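Local coordinates for twitching motility protein PilT (Aquifex aeolicus, PDB 2EYU), which probably hydrolyses ATP as the motor that retracts type IV pili and so powers twitching motility, at residues P99-V104 against L125-L130; I28-P33 against G164-R169. The protein carries 1 engineered substitution. One frame throughout, in Å; residues are numbered along the deposited sequence.

Contact 1. Residues P99-V104 against L125-L130; sequences PDVIFV and LVFGTL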
ATOM      1  N   PRO A  99      -6.893 -17.943   6.347  1.00 21.66           N
ATOM      2  CA  PRO A  99      -5.740 -18.125   5.448  1.00 21.44           C
ATOM      3  C   PRO A  99      -4.549 -17.358   5.993  1.00 27.32           C
ATOM      4  O   PRO A  99      -4.658 -16.668   7.015  1.00 25.91           O
ATOM      5  CB  PRO A  99      -6.311 -17.543   4.151  1.00 25.26           C
ATOM      6  CG  PRO A  99      -7.154 -16.409   4.608  1.00 24.37           C
ATOM      7  CD  PRO A  99      -7.680 -16.776   5.978  1.00 22.60           C
ATOM      8  N   ASP A 100      -3.410 -17.467   5.329  1.00 23.42           N
ATOM      9  CA  ASP A 100      -2.188 -16.790   5.751  1.00 26.47           C
ATOM     10  C   ASP A 100      -2.156 -15.338   5.280  1.00 24.90           C
ATOM     11  O   ASP A 100      -1.494 -14.504   5.888  1.00 20.12           O
ATOM     12  CB  ASP A 100      -0.940 -17.449   5.176  1.00 24.53           C
ATOM     13  CG  ASP A 100      -0.725 -18.862   5.658  1.00 32.13           C
ATOM     14  OD1 ASP A 100      -0.162 -18.974   6.766  1.00 29.21           O
ATOM     15  OD2 ASP A 100      -1.119 -19.778   4.910  1.00 18.96           O
ATOM     16  N   VAL A 101      -2.867 -15.144   4.175  1.00 20.33           N
ATOM     17  CA  VAL A 101      -2.870 -13.878   3.465  1.00 15.86           C
ATOM     18  C   VAL A 101      -4.271 -13.638   2.902  1.00 12.11           C
ATOM     19  O   VAL A 101      -4.876 -14.566   2.386  1.00 15.12           O
ATOM     20  CB  VAL A 101      -1.892 -13.836   2.292  1.00 18.07           C
ATOM     21  CG1 VAL A 101      -2.082 -12.539   1.503  1.00 31.24           C
ATOM     22  CG2 VAL A 101      -0.433 -13.942   2.728  1.00 26.06           C
ATOM     23  N   ILE A 102      -4.757 -12.412   3.004  1.00 15.65           N
ATOM     24  CA  ILE A 102      -5.974 -12.051   2.286  1.00 18.58           C
ATOM     25  C   ILE A 102      -5.723 -10.768   1.498  1.00 26.94           C
ATOM     26  O   ILE A 102      -5.089  -9.858   2.029  1.00 14.31           O
ATOM     27  CB  ILE A 102      -7.179 -11.742   3.177  1.00 20.15           C
ATOM     28  CG1 ILE A 102      -8.399 -11.238   2.400  1.00 25.83           C
ATOM     29  CG2 ILE A 102      -6.787 -10.728   4.229  1.00 33.64           C
ATOM     30  CD1 ILE A 102      -9.565 -12.203   2.385  1.00 38.41           C
ATOM     31  N   PHE A 103      -6.239 -10.667   0.276  1.00 19.47           N
ATOM     32  CA  PHE A 103      -6.115  -9.356  -0.399  1.00 17.03           C
ATOM     33  C   PHE A 103      -7.546  -8.864  -0.611  1.00 29.79           C
ATOM     34  O   PHE A 103      -8.309  -9.603  -1.233  1.00 19.16           O
ATOM     35  CB  PHE A 103      -5.279  -9.505  -1.657  1.00 23.80           C
ATOM     36  CG  PHE A 103      -5.351  -8.368  -2.665  1.00 24.15           C
ATOM     37  CD1 PHE A 103      -5.379  -7.041  -2.291  1.00 16.16           C
ATOM     38  CD2 PHE A 103      -5.402  -8.671  -4.022  1.00 35.15           C
ATOM     39  CE1 PHE A 103      -5.457  -6.023  -3.230  1.00 21.85           C
ATOM     40  CE2 PHE A 103      -5.478  -7.666  -4.966  1.00 32.82           C
ATOM     41  CZ  PHE A 103      -5.519  -6.345  -4.572  1.00 33.25           C
ATOM     42  N   VAL A 104      -7.869  -7.695  -0.079  1.00 31.03           N
ATOM     43  CA  VAL A 104      -9.136  -7.005  -0.214  1.00 19.09           C
ATOM     44  C   VAL A 104      -8.996  -5.863  -1.224  1.00 24.82           C
ATOM     45  O   VAL A 104      -8.369  -4.828  -0.977  1.00 26.48           O
ATOM     46  CB  VAL A 104      -9.665  -6.432   1.109  1.00 29.48           C
ATOM     47  CG1 VAL A 104      -8.707  -5.437   1.732  1.00 34.37           C
ATOM     48  CG2 VAL A 104     -11.025  -5.781   0.894  1.00 26.22           C
ATOM     49  N   LEU A 125      -2.040 -11.570   7.381  1.00 21.46           N
ATOM     50  CA  LEU A 125      -1.390 -10.545   6.578  1.00 14.38           C
ATOM     51  C   LEU A 125      -2.429  -9.986   5.618  1.00 22.37           C
ATOM     52  O   LEU A 125      -3.020 -10.737   4.834  1.00 36.39           O
ATOM     53  CB  LEU A 125      -0.185 -11.094   5.821  1.00 17.24           C
ATOM     54  CG  LEU A 125       0.651 -10.022   5.109  1.00 22.13           C
ATOM     55  CD1 LEU A 125       1.154  -8.979   6.095  1.00 15.76           C
ATOM     56  CD2 LEU A 125       1.837 -10.628   4.377  1.00 20.04           C
ATOM     57  N   VAL A 126      -2.682  -8.679   5.684  1.00 17.14           N
ATOM     58  CA  VAL A 126      -3.762  -8.139   4.863  1.00 22.93           C
ATOM     59  C   VAL A 126      -3.233  -7.112   3.865  1.00 22.11           C
ATOM     60  O   VAL A 126      -2.607  -6.138   4.251  1.00 19.83           O
ATOM     61  CB  VAL A 126      -4.873  -7.524   5.725  1.00 29.61           C
ATOM     62  CG1 VAL A 126      -5.983  -6.970   4.841  1.00 18.45           C
ATOM     63  CG2 VAL A 126      -5.445  -8.562   6.687  1.00 22.01           C
ATOM     64  N   PHE A 127      -3.464  -7.336   2.572  1.00 10.60           N
ATOM     65  CA  PHE A 127      -3.223  -6.338   1.539  1.00 19.51           C
ATOM     66  C   PHE A 127      -4.538  -5.636   1.205  1.00 14.69           C
ATOM     67  O   PHE A 127      -5.607  -6.248   1.092  1.00 18.02           O
ATOM     68  CB  PHE A 127      -2.692  -6.959   0.235  1.00 20.68           C
ATOM     69  CG  PHE A 127      -1.259  -7.454   0.302  1.00 21.92           C
ATOM     70  CD1 PHE A 127      -0.972  -8.635   0.974  1.00 27.40           C
ATOM     71  CD2 PHE A 127      -0.232  -6.751  -0.303  1.00 16.64           C
ATOM     72  CE1 PHE A 127       0.333  -9.091   1.044  1.00 28.63           C
ATOM     73  CE2 PHE A 127       1.072  -7.199  -0.227  1.00 17.26           C
ATOM     74  CZ  PHE A 127       1.356  -8.373   0.451  1.00 24.32           C
ATOM     75  N   GLY A 128      -4.484  -4.313   1.042  1.00 17.76           N
ATOM     76  CA  GLY A 128      -5.636  -3.612   0.521  1.00 21.21           C
ATOM     77  C   GLY A 128      -5.206  -2.491  -0.401  1.00 21.86           C
ATOM     78  O   GLY A 128      -4.037  -2.117  -0.464  1.00 24.22           O
ATOM     79  N   THR A 129      -6.154  -1.933  -1.156  1.00 30.81           N
ATOM     80  CA  THR A 129      -5.844  -0.778  -1.970  1.00 19.60           C
ATOM     81  C   THR A 129      -6.848   0.336  -1.666  1.00 18.52           C
ATOM     82  O   THR A 129      -8.006   0.071  -1.328  1.00 22.53           O
ATOM     83  CB  THR A 129      -5.898  -0.966  -3.503  1.00 38.03           C
ATOM     84  OG1 THR A 129      -7.217  -1.414  -3.857  1.00 38.84           O
ATOM     85  CG2 THR A 129      -4.915  -2.003  -4.003  1.00 24.62           C
ATOM     86  N   LEU A 130      -6.348   1.552  -1.811  1.00 21.88           N
ATOM     87  CA  LEU A 130      -7.185   2.747  -1.760  1.00 28.23           C
ATOM     88  C   LEU A 130      -6.748   3.678  -2.900  1.00 32.78           C
ATOM     89  O   LEU A 130      -5.644   3.506  -3.441  1.00 23.85           O
ATOM     90  CB  LEU A 130      -7.055   3.502  -0.460  1.00 25.72           C
ATOM     91  CG  LEU A 130      -7.061   2.840   0.906  1.00 35.84           C
ATOM     92  CD1 LEU A 130      -5.670   2.395   1.326  1.00 34.60           C
ATOM     93  CD2 LEU A 130      -7.628   3.808   1.940  1.00 25.77           C
TER

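Contact 2. Residues I28-P33 against G164-R169; sequences ILVTGP and GIISQR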
ATOM      1  N   ILE A  28      -0.963  -4.131   4.894  1.00 13.18           N
ATOM      2  CA  ILE A  28      -0.112  -3.514   3.871  1.00 12.79           C
ATOM      3  C   ILE A  28      -1.027  -2.774   2.895  1.00 22.13           C
ATOM      4  O   ILE A  28      -1.927  -3.449   2.390  1.00 14.69           O
ATOM      5  CB  ILE A  28       0.694  -4.526   3.062  1.00 24.10           C
ATOM      6  CG1 ILE A  28       1.787  -5.221   3.879  1.00 33.75           C
ATOM      7  CG2 ILE A  28       1.264  -3.879   1.803  1.00 19.71           C
ATOM      8  CD1 ILE A  28       2.292  -6.516   3.283  1.00 30.13           C
ATOM      9  N   LEU A  29      -0.816  -1.491   2.643  1.00 21.28           N
ATOM     10  CA  LEU A  29      -1.694  -0.758   1.742  1.00 15.07           C
ATOM     11  C   LEU A  29      -0.958  -0.245   0.521  1.00 20.89           C
ATOM     12  O   LEU A  29       0.160   0.256   0.659  1.00 25.31           O
ATOM     13  CB  LEU A  29      -2.286   0.452   2.456  1.00 18.53           C
ATOM     14  CG  LEU A  29      -3.019   0.159   3.767  1.00 20.42           C
ATOM     15  CD1 LEU A  29      -3.622   1.430   4.338  1.00 33.85           C
ATOM     16  CD2 LEU A  29      -4.085  -0.885   3.544  1.00 14.04           C
ATOM     17  N   VAL A  30      -1.580  -0.381  -0.658  1.00 20.56           N
ATOM     18  CA  VAL A  30      -0.883   0.153  -1.849  1.00 15.41           C
ATOM     19  C   VAL A  30      -1.854   1.114  -2.512  1.00 21.88           C
ATOM     20  O   VAL A  30      -2.993   0.718  -2.813  1.00 19.99           O
ATOM     21  CB  VAL A  30      -0.426  -0.970  -2.782  1.00 28.10           C
ATOM     22  CG1 VAL A  30       0.119  -0.434  -4.086  1.00 19.40           C
ATOM     23  CG2 VAL A  30       0.669  -1.790  -2.103  1.00 22.81           C
ATOM     24  N   THR A  31      -1.471   2.373  -2.699  1.00 19.53           N
ATOM     25  CA  THR A  31      -2.489   3.343  -3.105  1.00 16.59           C
ATOM     26  C   THR A  31      -2.053   4.209  -4.282  1.00 10.50           C
ATOM     27  O   THR A  31      -0.919   4.180  -4.723  1.00 28.92           O
ATOM     28  CB  THR A  31      -2.855   4.293  -1.947  1.00 23.00           C
ATOM     29  OG1 THR A  31      -1.725   5.120  -1.680  1.00 27.74           O
ATOM     30  CG2 THR A  31      -3.161   3.510  -0.668  1.00 25.56           C
ATOM     31  N   GLY A  32      -3.023   4.976  -4.787  1.00 20.72           N
ATOM     32  CA  GLY A  32      -2.813   5.896  -5.884  1.00 24.83           C
ATOM     33  C   GLY A  32      -4.050   6.088  -6.746  1.00 24.80           C
ATOM     34  O   GLY A  32      -5.061   5.393  -6.672  1.00 16.20           O
ATOM     35  N   PRO A  33      -3.977   7.086  -7.619  1.00 17.49           N
ATOM     36  CA  PRO A  33      -5.137   7.438  -8.448  1.00 18.42           C
ATOM     37  C   PRO A  33      -5.510   6.374  -9.455  1.00 27.87           C
ATOM     38  O   PRO A  33      -5.083   5.215  -9.431  1.00 39.76           O
ATOM     39  CB  PRO A  33      -4.642   8.718  -9.147  1.00 22.27           C
ATOM     40  CG  PRO A  33      -3.153   8.603  -9.144  1.00 28.31           C
ATOM     41  CD  PRO A  33      -2.794   7.931  -7.843  1.00 22.00           C
ATOM     42  N   GLY A 164       2.915  -1.289   6.291  1.00 12.13           N
ATOM     43  CA  GLY A 164       3.607  -0.478   5.257  1.00  9.52           C
ATOM     44  C   GLY A 164       2.547   0.179   4.392  1.00 13.49           C
ATOM     45  O   GLY A 164       1.473  -0.383   4.157  1.00 12.46           O
ATOM     46  N   ILE A 165       2.841   1.364   3.868  1.00 24.53           N
ATOM     47  CA  ILE A 165       1.897   1.816   2.834  1.00 26.54           C
ATOM     48  C   ILE A 165       2.741   2.405   1.692  1.00 25.24           C
ATOM     49  O   ILE A 165       3.656   3.156   1.998  1.00 18.02           O
ATOM     50  CB  ILE A 165       0.823   2.803   3.296  1.00 26.54           C
ATOM     51  CG1 ILE A 165       0.994   4.192   2.681  1.00 33.25           C
ATOM     52  CG2 ILE A 165       0.695   2.873   4.812  1.00 14.89           C
ATOM     53  CD1 ILE A 165       0.061   4.450   1.525  1.00 35.31           C
ATOM     54  N   ILE A 166       2.397   1.991   0.475  1.00 14.61           N
ATOM     55  CA  ILE A 166       3.036   2.444  -0.746  1.00 13.24           C
ATOM     56  C   ILE A 166       2.069   3.317  -1.544  1.00 13.15           C
ATOM     57  O   ILE A 166       0.997   2.786  -1.858  1.00 24.58           O
ATOM     58  CB  ILE A 166       3.391   1.245  -1.652  1.00 20.43           C
ATOM     59  CG1 ILE A 166       4.017   0.050  -0.926  1.00 40.51           C
ATOM     60  CG2 ILE A 166       4.275   1.705  -2.809  1.00 36.61           C
ATOM     61  CD1 ILE A 166       4.614  -0.948  -1.893  1.00 38.90           C
ATOM     62  N   SER A 167       2.436   4.550  -1.836  1.00 16.02           N
ATOM     63  CA  SER A 167       1.659   5.459  -2.673  1.00 16.43           C
ATOM     64  C   SER A 167       2.293   5.489  -4.063  1.00 23.44           C
ATOM     65  O   SER A 167       3.436   5.908  -4.164  1.00 23.64           O
ATOM     66  CB  SER A 167       1.655   6.856  -2.077  1.00 25.30           C
ATOM     67  OG  SER A 167       0.427   7.188  -1.464  1.00 36.84           O
ATOM     68  N   GLN A 168       1.645   5.059  -5.144  1.00 26.97           N
ATOM     69  CA  GLN A 168       2.348   4.969  -6.422  1.00 16.11           C
ATOM     70  C   GLN A 168       1.783   5.912  -7.479  1.00 21.73           C
ATOM     71  O   GLN A 168       0.605   6.217  -7.461  1.00 16.41           O
ATOM     72  CB  GLN A 168       2.269   3.564  -7.022  1.00 22.94           C
ATOM     73  CG  GLN A 168       3.192   2.498  -6.449  1.00 37.22           C
ATOM     74  CD  GLN A 168       2.627   1.104  -6.737  1.00 11.94           C
ATOM     75  OE1 GLN A 168       2.244   0.872  -7.888  1.00 35.20           O
ATOM     76  NE2 GLN A 168       2.531   0.268  -5.725  1.00 44.50           N
ATOM     77  N   ARG A 169       2.659   6.304  -8.394  1.00 27.86           N
ATOM     78  CA  ARG A 169       2.259   6.950  -9.633  1.00 27.48           C
ATOM     79  C   ARG A 169       3.204   6.471 -10.740  1.00 24.55           C
ATOM     80  O   ARG A 169       4.391   6.251 -10.487  1.00 20.83           O
ATOM     81  CB  ARG A 169       2.277   8.465  -9.523  1.00 31.44           C
ATOM     82  CG  ARG A 169       1.392   9.164 -10.547  1.00 39.28           C
ATOM     83  CD  ARG A 169       1.407  10.671 -10.330  1.00 43.78           C
ATOM     84  NE  ARG A 169       0.326  11.086  -9.437  1.00 47.55           N
ATOM     85  CZ  ARG A 169      -0.470  12.127  -9.652  1.00 44.34           C
ATOM     86  NH1 ARG A 169      -0.318  12.876 -10.736  1.00 62.47           N
ATOM     87  NH2 ARG A 169      -1.421  12.415  -8.777  1.00 53.29           N
TER

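Contact 1. Residues P99-V104 against L125-L130
Phe103 and Phe127 project from the same face of two parallel strands, their side chains crossing at about a right angle. Phe103 CG is anti to the backbone N (chi1 164°), which stands the ring up from the sheet with its CD1 edge turned to the neighbouring strand, Phe103 CD1 3.7 Å from Phe127 CB. The edge of that ring, in plane, meets the carbonyl oxygen of Phe127, and further along Phe103 CE1 reaches the methyl CG2 of Thr129 at 4.1 Å. Phe127 turns the other way, CG beside its own backbone N (chi1 -72°), so that its ring leans back and Val101 CG1 comes obliquely against Phe127 CD1 at 4.1 Å. Val101, Phe103, Leu125 and Phe127 thus make one apolar face, and Ile42 of helix 38-52 touches both phenylalanine side chains. An alanine in place of Phe103 would probably open a gap beside Phe127 CB and the Thr129 methyl and leave Ile42 without one of its aromatic neighbours. On the other face Ile102 and Val126 point the same way, with Ile102 CG2 3.5 Å from Val126 CG2. Val104 CG1 is set above Gly128, where no side chain stands, 3.8 Å from Gly128 CA; a side chain there would be tight against this methyl. Helix 87-97 covers Ile102 and Val104. Between the faces the backbones are joined by Ile102 N to Leu125 O, Phe127 N to Ile102 O at 3.0 Å, and Val104 N to Phe127 O at 2.9 Å; Leu125 N to Asp100 O is weak. Strand 101-104, helix 110-121 and strand 125-130 form a beta-alpha-beta unit, the parallel core expected of a P-loop NTPase.

Contact 2. Residues I28-P33 against G164-R169
Thr31 and Ser167 meet hydroxyl to hydroxyl on one face of a parallel strand pair, Thr31 OG1 to Ser167 OG 3.0 Å. Thr31 OG1 stands between its own backbone N and carbonyl carbon (chi1 68°), which turns it to Ser167, while its methyl CG2, anti to the carbonyl carbon, lies 4.0 Å from Ile165 CD1, the two side chains crossing obliquely. On the same face, nearer the start of both segments, Leu29 and Ile165 meet CB to CB. On the opposite face Val30 and Ile166 lie side by side and point the same way, Val30 CG2 4.0 Å from Ile166 CG1. Main-chain bonds tie the strands from Leu29 N to Gly164 O up to Gln168 N to Thr31 O, the last 2.7 Å long. Beyond the strand, Gly32 has backbone angles that call for glycine, and a side chain there would strike Gln168 O. Pro33 CG comes obliquely to the guanidinium of Arg169, whose NH2 bonds to Asn133. The paired hydroxyls are buried but not left to each other alone: Thr31 OG1 bonds weakly to Thr132 O and Ser167 OG weakly to Asn133 O, a satisfied polar patch next to Gly32, where the probable Walker A loop begins.

In the fold
After helix 16-19 near the N terminus the chain lays down strand 26-31, the first strand, which leads through the probable P-loop into helix 38-52. It then builds the flank of the sheet, strands 56-61 and 74-79, before contact 1 closes a short loop of 20 residues between 99-104 and 125-130. Only later, after helices 135-144 and 151-161, does strand 162-171 return beside 26-31, so contact 2 closes a loop of 130 residues that contains the whole of contact 1. The two do not cross. Strand 125-130 lies next to 26-31, with Val126 O to Ile28 N probably hydrogen-bonded, and the four strands run in the order 101-104, 125-130, 26-31, 162-171.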